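PDB 3TOV: glycosyl transferase family 9 from Veillonella parvula, which probably transfers a sugar, such as a heptose, from a nucleotide-activated donor to an acceptor, as in related GT-B glycosyltransferases. Local coordinates for residues R10-F15 with T42-E47; G76-A81 with T102-W107. All blocks are in the same frame, centred on the assembly; numbering follows the deposited sequence.

Interactions 1 and 2 lie in the same Rossmann-like half of the chain, with centres about 10 Å apart; interaction 1 is wholly buried, interaction 2 buried except for its partly exposed Asn-Tyr pair. Interaction 1 joins two neighbouring parallel strands near the middle of the sheet, and backbone hydrogen bonds carry most of it. Interaction 2 lies one layer further out, between the helices 70-87 and 100-109 that pack on the sheet face bearing Val12, Thr14 and Val44. It is built from side chains: aliphatic groups on the sheet side and the Asn-Tyr pair beyond them. The layers meet where Val44 CG1 faces Leu105 CD2 (4.3 Å) and Thr102 CG2 packs near Thr14 OG1 (3.6 Å).

Interaction 1: residues R10-F15 with T42-E47; sequences RIVVTF and TYVIDE
Tyr43 and Phe15 both carry CG anti to the backbone N (chi1 -159° and -160°), so their side chains run side by side and point the same way, with Tyr43 OH 3.7 Å from Phe15 CB. That hydroxyl is hydrogen-bonded to Thr25 OG1, and Val22 of helix 19-23 packs against both aromatic residues. On the other sheet face, Val12 sets CG1 anti to its N whereas Val44 keeps CG2 beside its own; the two branches cross obliquely at 4.0 Å (CG1 to CG2). Between these layers runs the backbone pairing of two strands, parallel at 18°, in the parallel sheet of the N-terminal Rossmann-like domain of the GT-B fold, where strands 10-14 and 40-46 are neighbours. Thr42 N donates to Ile11 O at 2.8 Å and Val13 N to Thr42 O at 2.9 Å, each nearly along the C=O axis. The pairing is looser toward the C-terminal end: Val44 N to Val13 O (3.0 Å) is weak, and Phe15 N reaches Val44 O at 3.3 Å, in the carbonyl plane. Ile45 CA adds a CA-H...O contact to Phe15 O (3.4 Å). Thr14 turns its OG1 to Asn95 OD1 on strand 92-95, while Thr42 packs on Glu61 of strand 61-65.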
loop_
_atom_site.group_PDB
_atom_site.type_symbol
_atom_site.label_atom_id
_atom_site.label_comp_id
_atom_site.label_asym_id
_atom_site.label_seq_id
_atom_site.Cartn_x
_atom_site.Cartn_y
_atom_site.Cartn_z
ATOM N N ARG A 10 -14.125 -0.646 -23.719
ATOM C CA ARG A 10 -12.791 -1.156 -23.434
ATOM C C ARG A 10 -11.964 -0.025 -22.874
ATOM O O ARG A 10 -11.810 1.011 -23.517
ATOM C CB ARG A 10 -12.115 -1.692 -24.691
ATOM C CG ARG A 10 -12.736 -2.960 -25.226
ATOM C CD ARG A 10 -11.858 -3.615 -26.280
ATOM N NE ARG A 10 -11.456 -4.955 -25.863
ATOM C CZ ARG A 10 -10.233 -5.273 -25.456
ATOM N NH1 ARG A 10 -9.282 -4.344 -25.427
ATOM N NH2 ARG A 10 -9.965 -6.522 -25.086
ATOM N N ILE A 11 -11.414 -0.236 -21.685
ATOM C CA ILE A 11 -10.746 0.836 -20.965
ATOM C C ILE A 11 -9.347 0.440 -20.511
ATOM O O ILE A 11 -9.126 -0.677 -20.047
ATOM C CB ILE A 11 -11.567 1.234 -19.736
ATOM C CG1 ILE A 11 -13.020 1.480 -20.131
ATOM C CG2 ILE A 11 -10.998 2.467 -19.090
ATOM C CD1 ILE A 11 -13.957 1.484 -18.958
ATOM N N VAL A 12 -8.397 1.356 -20.650
ATOM C CA VAL A 12 -7.070 1.125 -20.096
ATOM C C VAL A 12 -6.736 2.090 -18.945
ATOM O O VAL A 12 -7.003 3.291 -19.012
ATOM C CB VAL A 12 -5.981 1.188 -21.179
ATOM C CG1 VAL A 12 -4.601 1.212 -20.549
ATOM C CG2 VAL A 12 -6.109 0.007 -22.088
ATOM N N VAL A 13 -6.160 1.548 -17.880
ATOM C CA VAL A 13 -5.702 2.370 -16.775
ATOM C C VAL A 13 -4.185 2.285 -16.713
ATOM O O VAL A 13 -3.612 1.204 -16.723
ATOM C CB VAL A 13 -6.323 1.918 -15.442
ATOM C CG1 VAL A 13 -5.948 2.875 -14.295
ATOM C CG2 VAL A 13 -7.824 1.830 -15.595
ATOM N N THR A 14 -3.540 3.438 -16.669
ATOM C CA THR A 14 -2.102 3.487 -16.648
ATOM C C THR A 14 -1.637 4.058 -15.322
ATOM O O THR A 14 -1.891 5.224 -15.019
ATOM C CB THR A 14 -1.593 4.373 -17.763
ATOM O OG1 THR A 14 -2.027 5.718 -17.527
ATOM C CG2 THR A 14 -2.168 3.906 -19.059
ATOM N N PHE A 15 -0.971 3.215 -14.535
ATOM C CA PHE A 15 -0.327 3.619 -13.295
ATOM C C PHE A 15 0.990 2.828 -13.123
ATOM O O PHE A 15 0.982 1.612 -12.902
ATOM C CB PHE A 15 -1.280 3.392 -12.130
ATOM C CG PHE A 15 -0.938 4.178 -10.904
ATOM C CD1 PHE A 15 -1.004 5.554 -10.911
ATOM C CD2 PHE A 15 -0.559 3.536 -9.735
ATOM C CE1 PHE A 15 -0.685 6.283 -9.770
ATOM C CE2 PHE A 15 -0.241 4.257 -8.592
ATOM C CZ PHE A 15 -0.305 5.634 -8.610
ATOM N N THR A 42 -8.567 -2.974 -18.494
ATOM C CA THR A 42 -7.208 -3.485 -18.426
ATOM C C THR A 42 -6.268 -2.522 -17.688
ATOM O O THR A 42 -6.313 -1.308 -17.904
ATOM C CB THR A 42 -6.669 -3.895 -19.827
ATOM O OG1 THR A 42 -5.399 -3.284 -20.057
ATOM C CG2 THR A 42 -7.644 -3.487 -20.934
ATOM N N TYR A 43 -5.439 -3.090 -16.803
ATOM C CA TYR A 43 -4.510 -2.349 -15.943
ATOM C C TYR A 43 -3.068 -2.488 -16.401
ATOM O O TYR A 43 -2.669 -3.526 -16.910
ATOM C CB TYR A 43 -4.581 -2.901 -14.532
ATOM C CG TYR A 43 -4.095 -1.962 -13.434
ATOM C CD1 TYR A 43 -5.005 -1.304 -12.625
ATOM C CD2 TYR A 43 -2.738 -1.766 -13.186
ATOM C CE1 TYR A 43 -4.599 -0.468 -11.617
ATOM C CE2 TYR A 43 -2.315 -0.922 -12.175
ATOM C CZ TYR A 43 -3.262 -0.274 -11.389
ATOM O OH TYR A 43 -2.906 0.577 -10.364
ATOM N N VAL A 44 -2.276 -1.450 -16.174
ATOM C CA VAL A 44 -0.879 -1.456 -16.568
ATOM C C VAL A 44 0.046 -0.984 -15.432
ATOM O O VAL A 44 0.178 0.221 -15.204
ATOM C CB VAL A 44 -0.685 -0.570 -17.796
ATOM C CG1 VAL A 44 0.730 -0.691 -18.331
ATOM C CG2 VAL A 44 -1.702 -0.949 -18.869
ATOM N N ILE A 45 0.668 -1.942 -14.729
ATOM C CA ILE A 45 1.679 -1.657 -13.695
ATOM C C ILE A 45 3.089 -1.890 -14.199
ATOM O O ILE A 45 3.310 -2.228 -15.366
ATOM C CB ILE A 45 1.615 -2.610 -12.458
ATOM C CG1 ILE A 45 0.627 -3.750 -12.674
ATOM C CG2 ILE A 45 1.464 -1.852 -11.152
ATOM C CD1 ILE A 45 1.198 -4.823 -13.603
ATOM N N ASP A 46 4.029 -1.750 -13.266
ATOM C CA ASP A 46 5.435 -2.040 -13.492
ATOM C C ASP A 46 5.736 -3.477 -13.070
ATOM O O ASP A 46 5.307 -3.920 -12.008
ATOM C CB ASP A 46 6.297 -1.034 -12.724
ATOM C CG ASP A 46 7.492 -1.678 -12.049
ATOM O OD1 ASP A 46 8.607 -1.656 -12.624
ATOM O OD2 ASP A 46 7.313 -2.200 -10.931
ATOM N N GLU A 47 6.479 -4.191 -13.914
ATOM C CA GLU A 47 6.727 -5.624 -13.753
ATOM C C GLU A 47 6.751 -6.140 -12.307
ATOM O O GLU A 47 6.119 -7.149 -12.006
ATOM C CB GLU A 47 8.007 -6.037 -14.502
ATOM C CG GLU A 47 9.244 -6.287 -13.617
ATOM C CD GLU A 47 10.375 -5.270 -13.821
ATOM O OE1 GLU A 47 10.223 -4.098 -13.398
ATOM O OE2 GLU A 47 11.423 -5.647 -14.396
#

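Interaction 2: residues G76-A81 with T102-W107; sequences GLNEVA and TSYLAW
The Tyr104 ring receives Asn78 OD1 at its edge, in the ring plane, while Leu77 CD1 approaches the ring obliquely at 4.3 Å from CD2. The Asn78 amide is turned 68° from that ring, and the two side chains cross at about a right angle. Further along the same helix, the Trp107 ring has Tyr104 O at its edge and meets Phe125 edge-to-face. Tyr104 puts CG anti to the backbone N (chi1 173°), which carries the phenol across to the neighbouring helix; there OH donates to Asn78 OD1 in the carbonyl plane, on a lone pair. The modelled separation of OH and OD1, 2.3 Å, is very short, and at this resolution its value carries no weight. Nearer the sheet, Leu105 also has CG anti to N, and its two methyls fan out: CD2 meets Leu77 CD2 at 4.0 Å, and CD1 meets Val80 CG1 at 3.8 Å and Ala81 CB at 4.3 Å. An alanine in place of Leu105 would remove CG and both methyls and would probably loosen the packing between the helices and against Val44 of the sheet beneath. The axes of segments 76-81 and 102-107 approach to 9.4 Å, with 32° between their N-to-C directions, side by side on one face of the Rossmann-like sheet; helix 70-87 links strands 61-65 and 92-95, and helix 100-109 follows the latter. The seam therefore grades from aliphatic near the strands to polar on the side away from the sheet, where a sulfate, probably from the crystallisation liquor, whose nearest atom is about 3 Å from the Asn78 side chain, is consistent with a solvent-accessible amide.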
loop_
_atom_site.group_PDB
_atom_site.type_symbol
_atom_site.label_atom_id
_atom_site.label_comp_id
_atom_site.label_asym_id
_atom_site.label_seq_id
_atom_site.Cartn_x
_atom_site.Cartn_y
_atom_site.Cartn_z
ATOM N N GLY A 76 9.982 -0.155 -24.395
ATOM C CA GLY A 76 9.029 -1.064 -23.773
ATOM C C GLY A 76 7.617 -0.516 -23.658
ATOM O O GLY A 76 6.656 -1.265 -23.434
ATOM N N LEU A 77 7.494 0.801 -23.806
ATOM C CA LEU A 77 6.207 1.491 -23.747
ATOM C C LEU A 77 5.532 1.503 -25.124
ATOM O O LEU A 77 4.356 1.151 -25.265
ATOM C CB LEU A 77 6.414 2.919 -23.250
ATOM C CG LEU A 77 7.035 3.047 -21.858
ATOM C CD1 LEU A 77 7.465 4.487 -21.544
ATOM C CD2 LEU A 77 6.068 2.524 -20.825
ATOM N N ASN A 78 6.278 1.917 -26.141
ATOM C CA ASN A 78 5.814 1.775 -27.505
ATOM C C ASN A 78 5.358 0.342 -27.697
ATOM O O ASN A 78 4.423 0.059 -28.448
ATOM C CB ASN A 78 6.942 2.099 -28.470
ATOM C CG ASN A 78 7.413 3.518 -28.338
ATOM O OD1 ASN A 78 6.612 4.421 -28.105
ATOM N ND2 ASN A 78 8.713 3.729 -28.469
ATOM N N GLU A 79 6.032 -0.557 -26.992
ATOM C CA GLU A 79 5.729 -1.975 -27.050
ATOM C C GLU A 79 4.350 -2.228 -26.467
ATOM O O GLU A 79 3.451 -2.681 -27.169
ATOM C CB GLU A 79 6.790 -2.773 -26.287
ATOM C CG GLU A 79 6.967 -4.213 -26.774
ATOM C CD GLU A 79 5.882 -5.151 -26.263
ATOM O OE1 GLU A 79 5.287 -4.852 -25.203
ATOM O OE2 GLU A 79 5.628 -6.188 -26.919
ATOM N N VAL A 80 4.196 -1.927 -25.181
ATOM C CA VAL A 80 2.924 -2.072 -24.468
ATOM C C VAL A 80 1.720 -1.506 -25.227
ATOM O O VAL A 80 0.670 -2.154 -25.318
ATOM C CB VAL A 80 2.999 -1.399 -23.083
ATOM C CG1 VAL A 80 1.650 -0.767 -22.706
ATOM C CG2 VAL A 80 3.492 -2.395 -22.030
ATOM N N ALA A 81 1.873 -0.296 -25.758
ATOM C CA ALA A 81 0.834 0.295 -26.573
ATOM C C ALA A 81 0.481 -0.640 -27.742
ATOM O O ALA A 81 -0.672 -1.049 -27.889
ATOM C CB ALA A 81 1.271 1.665 -27.066
ATOM N N THR A 102 4.693 8.001 -18.146
ATOM C CA THR A 102 3.392 7.363 -18.215
ATOM C C THR A 102 2.440 8.193 -19.047
ATOM O O THR A 102 1.566 7.664 -19.730
ATOM C CB THR A 102 2.785 7.131 -16.849
ATOM O OG1 THR A 102 3.616 6.224 -16.121
ATOM C CG2 THR A 102 1.415 6.514 -17.003
ATOM N N SER A 103 2.602 9.504 -18.992
ATOM C CA SER A 103 1.756 10.364 -19.790
ATOM C C SER A 103 2.019 10.007 -21.240
ATOM O O SER A 103 1.099 9.799 -22.016
ATOM C CB SER A 103 2.057 11.834 -19.507
ATOM O OG SER A 103 1.795 12.148 -18.150
ATOM N N TYR A 104 3.287 9.901 -21.597
ATOM C CA TYR A 104 3.629 9.446 -22.924
ATOM C C TYR A 104 2.851 8.187 -23.288
ATOM O O TYR A 104 2.171 8.130 -24.308
ATOM C CB TYR A 104 5.125 9.164 -23.011
ATOM C CG TYR A 104 5.526 8.518 -24.306
ATOM C CD1 TYR A 104 5.787 9.284 -25.428
ATOM C CD2 TYR A 104 5.622 7.140 -24.409
ATOM C CE1 TYR A 104 6.152 8.695 -26.615
ATOM C CE2 TYR A 104 5.982 6.539 -25.590
ATOM C CZ TYR A 104 6.246 7.318 -26.692
ATOM O OH TYR A 104 6.592 6.721 -27.880
ATOM N N LEU A 105 2.964 7.168 -22.450
ATOM C CA LEU A 105 2.300 5.904 -22.722
ATOM C C LEU A 105 0.811 6.088 -23.054
ATOM O O LEU A 105 0.350 5.637 -24.100
ATOM C CB LEU A 105 2.484 4.941 -21.548
ATOM C CG LEU A 105 1.691 3.649 -21.693
ATOM C CD1 LEU A 105 1.976 3.023 -23.044
ATOM C CD2 LEU A 105 2.030 2.692 -20.572
ATOM N N ALA A 106 0.075 6.752 -22.163
ATOM C CA ALA A 106 -1.357 7.004 -22.355
ATOM C C ALA A 106 -1.640 7.667 -23.699
ATOM O O ALA A 106 -2.634 7.377 -24.354
ATOM C CB ALA A 106 -1.905 7.873 -21.220
ATOM N N TRP A 107 -0.764 8.580 -24.095
ATOM C CA TRP A 107 -0.866 9.223 -25.390
ATOM C C TRP A 107 -0.600 8.191 -26.479
ATOM O O TRP A 107 -1.405 8.037 -27.391
ATOM C CB TRP A 107 0.142 10.370 -25.486
ATOM C CG TRP A 107 0.319 10.924 -26.865
ATOM C CD1 TRP A 107 -0.453 11.869 -27.469
ATOM C CD2 TRP A 107 1.339 10.574 -27.809
ATOM N NE1 TRP A 107 0.016 12.129 -28.735
ATOM C CE2 TRP A 107 1.117 11.347 -28.970
ATOM C CE3 TRP A 107 2.413 9.677 -27.795
ATOM C CZ2 TRP A 107 1.931 11.253 -30.104
ATOM C CZ3 TRP A 107 3.220 9.587 -28.930
ATOM C CH2 TRP A 107 2.972 10.371 -30.061
#